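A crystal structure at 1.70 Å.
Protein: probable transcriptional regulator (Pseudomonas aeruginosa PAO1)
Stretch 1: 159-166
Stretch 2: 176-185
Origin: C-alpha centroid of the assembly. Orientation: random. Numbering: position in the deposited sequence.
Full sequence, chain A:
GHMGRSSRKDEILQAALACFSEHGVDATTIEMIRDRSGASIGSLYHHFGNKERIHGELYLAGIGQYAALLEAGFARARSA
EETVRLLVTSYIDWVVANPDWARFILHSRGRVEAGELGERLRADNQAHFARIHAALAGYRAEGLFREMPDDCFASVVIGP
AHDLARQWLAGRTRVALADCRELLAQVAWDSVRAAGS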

# COMPACT_ATOMS: atom_id res chain seq x y z
N GLY A 159 2.84 5.50 -6.64
CA GLY A 159 3.12 4.21 -5.98
C GLY A 159 4.41 4.25 -5.14
O GLY A 159 4.36 3.81 -4.00
N PRO A 160 5.52 4.74 -5.71
CA PRO A 160 6.74 4.78 -4.85
C PRO A 160 6.56 5.58 -3.55
O PRO A 160 6.92 5.09 -2.46
CB PRO A 160 7.79 5.40 -5.77
CG PRO A 160 7.41 4.92 -7.15
CD PRO A 160 5.87 5.13 -7.09
N ALA A 161 5.99 6.78 -3.64
CA ALA A 161 5.71 7.58 -2.47
C ALA A 161 4.77 6.86 -1.50
O ALA A 161 5.05 6.84 -0.32
CB ALA A 161 5.12 8.98 -2.88
N HIS A 162 3.65 6.28 -1.97
CA HIS A 162 2.78 5.51 -1.11
C HIS A 162 3.56 4.38 -0.41
O HIS A 162 3.40 4.13 0.81
CB HIS A 162 1.63 4.90 -1.93
CG HIS A 162 0.50 5.83 -2.22
ND1 HIS A 162 -0.59 5.45 -2.98
CD2 HIS A 162 0.28 7.13 -1.86
CE1 HIS A 162 -1.45 6.46 -3.05
NE2 HIS A 162 -0.94 7.49 -2.39
N ASP A 163 4.37 3.68 -1.20
CA ASP A 163 5.08 2.52 -0.68
C ASP A 163 6.13 2.94 0.37
O ASP A 163 6.17 2.35 1.46
CB ASP A 163 5.72 1.74 -1.82
CG ASP A 163 6.18 0.36 -1.39
OD1 ASP A 163 5.30 -0.54 -1.20
OD2 ASP A 163 7.40 0.19 -1.23
N LEU A 164 6.96 3.92 0.04
CA LEU A 164 7.97 4.41 1.00
C LEU A 164 7.30 4.97 2.27
O LEU A 164 7.75 4.69 3.38
CB LEU A 164 8.85 5.45 0.37
CG LEU A 164 10.14 5.84 1.13
CD1 LEU A 164 10.96 4.57 1.48
CD2 LEU A 164 11.00 6.78 0.31
N ALA A 165 6.22 5.73 2.10
CA ALA A 165 5.50 6.28 3.26
C ALA A 165 5.01 5.17 4.19
O ALA A 165 5.20 5.24 5.40
CB ALA A 165 4.34 7.13 2.80
N ARG A 166 4.39 4.14 3.60
CA ARG A 166 3.94 2.97 4.36
C ARG A 166 5.10 2.35 5.20
O ARG A 166 4.98 2.17 6.43
CB ARG A 166 3.31 1.95 3.38
CG ARG A 166 2.40 0.93 4.00
CD ARG A 166 1.66 0.05 2.93
NE ARG A 166 0.43 0.61 2.35
CZ ARG A 166 -0.78 0.56 2.91
NH1 ARG A 166 -0.96 0.01 4.11
NH2 ARG A 166 -1.83 1.09 2.29
N ALA A 176 15.04 9.02 6.08
CA ALA A 176 14.02 9.98 6.50
C ALA A 176 13.13 10.21 5.26
O ALA A 176 13.66 10.50 4.18
CB ALA A 176 14.66 11.28 6.95
N LEU A 177 11.82 10.03 5.41
CA LEU A 177 10.89 10.30 4.28
C LEU A 177 11.11 11.66 3.61
O LEU A 177 11.16 11.70 2.37
CB LEU A 177 9.41 10.13 4.68
CG LEU A 177 8.39 10.18 3.53
CD1 LEU A 177 8.64 9.08 2.48
CD2 LEU A 177 6.95 10.10 4.04
N ALA A 178 11.27 12.76 4.38
CA ALA A 178 11.56 14.08 3.81
C ALA A 178 12.83 14.08 2.98
O ALA A 178 12.91 14.82 2.01
CB ALA A 178 11.63 15.18 4.91
N ASP A 179 13.82 13.25 3.33
CA ASP A 179 15.08 13.21 2.58
C ASP A 179 14.92 12.52 1.22
O ASP A 179 15.85 12.51 0.44
CB ASP A 179 16.21 12.50 3.36
CG ASP A 179 16.86 13.37 4.44
OD1 ASP A 179 16.70 14.61 4.42
OD2 ASP A 179 17.57 12.77 5.32
N CYS A 180 13.77 11.90 0.95
CA CYS A 180 13.57 11.26 -0.35
C CYS A 180 12.56 12.05 -1.20
O CYS A 180 12.21 11.62 -2.29
CB CYS A 180 13.03 9.86 -0.18
SG CYS A 180 14.17 8.80 0.76
N ARG A 181 12.14 13.20 -0.72
CA ARG A 181 11.13 13.99 -1.44
C ARG A 181 11.56 14.35 -2.87
O ARG A 181 10.80 14.07 -3.84
CB ARG A 181 10.76 15.27 -0.65
CG ARG A 181 9.85 16.24 -1.41
CD ARG A 181 9.93 17.52 -0.64
NE ARG A 181 8.82 18.43 -0.83
CZ ARG A 181 8.85 19.47 -1.66
NH1 ARG A 181 9.90 19.71 -2.50
NH2 ARG A 181 7.82 20.28 -1.68
N GLU A 182 12.74 14.95 -3.04
CA GLU A 182 13.21 15.38 -4.38
C GLU A 182 13.42 14.16 -5.29
O GLU A 182 12.97 14.16 -6.45
CB GLU A 182 14.48 16.27 -4.34
CG GLU A 182 14.97 16.72 -5.75
CD GLU A 182 13.93 17.60 -6.47
OE1 GLU A 182 13.07 18.19 -5.76
OE2 GLU A 182 13.99 17.68 -7.72
N LEU A 183 14.05 13.11 -4.76
CA LEU A 183 14.26 11.92 -5.55
C LEU A 183 12.93 11.36 -6.10
O LEU A 183 12.85 11.11 -7.32
CB LEU A 183 14.94 10.88 -4.70
CG LEU A 183 15.26 9.59 -5.42
CD1 LEU A 183 16.27 9.83 -6.54
CD2 LEU A 183 15.75 8.62 -4.36
N LEU A 184 11.93 11.21 -5.23
CA LEU A 184 10.66 10.56 -5.65
C LEU A 184 9.93 11.47 -6.67
O LEU A 184 9.37 10.99 -7.65
CB LEU A 184 9.79 10.22 -4.45
CG LEU A 184 10.33 9.04 -3.60
CD1 LEU A 184 9.38 8.52 -2.57
CD2 LEU A 184 10.80 7.87 -4.49
N ALA A 185 9.98 12.79 -6.46
CA ALA A 185 9.37 13.73 -7.43
C ALA A 185 10.06 13.61 -8.79
O ALA A 185 9.40 13.56 -9.83
CB ALA A 185 9.47 15.17 -6.92

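Stretch 2 meets the helix of stretch 1 through three side chains, and every contact between them is apolar; no hydrogen bond crosses. Ala 176 stays out of reach, so the contact opens with Leu 177. Its CB points toward the helix: Leu 177 CD1 lies 3.8 Å from CG of Leu 164, and Leu 177 CD2 lies 4.1 Å from CB of Ala 165. The backbones are near here, with the CA atoms of Ala 165 and Leu 177 6.8 Å apart, and the residue on the helix side is an alanine.

Ala 178 and Asp 179 carry the chain through a 3-10 turn without touching the helix. Cys 180, at the N-cap position, turns back in, its CB 3.7 Å from CD2 of Leu 164. Cys 180 O accepts a hydrogen bond from N of Leu 184, 3.0 Å away, tying together two residues that both face the partner.

Arg 181, Glu 182 and Leu 183 make no contact. One turn on, Leu 184 packs its CD1 3.7 Å from CD2 of Leu 164 and 3.8 Å from CA of Ala 161, nearer than the 4.3 Å between Leu 184 CD1 and Ala 161 CB. Leu 184 CD2 sits 4.1 Å from CB of Pro 160. The rule is economical: Leu 164 touches all three contacting residues, with Ala 161 and Ala 165 at the two places where the backbones are paired most closely.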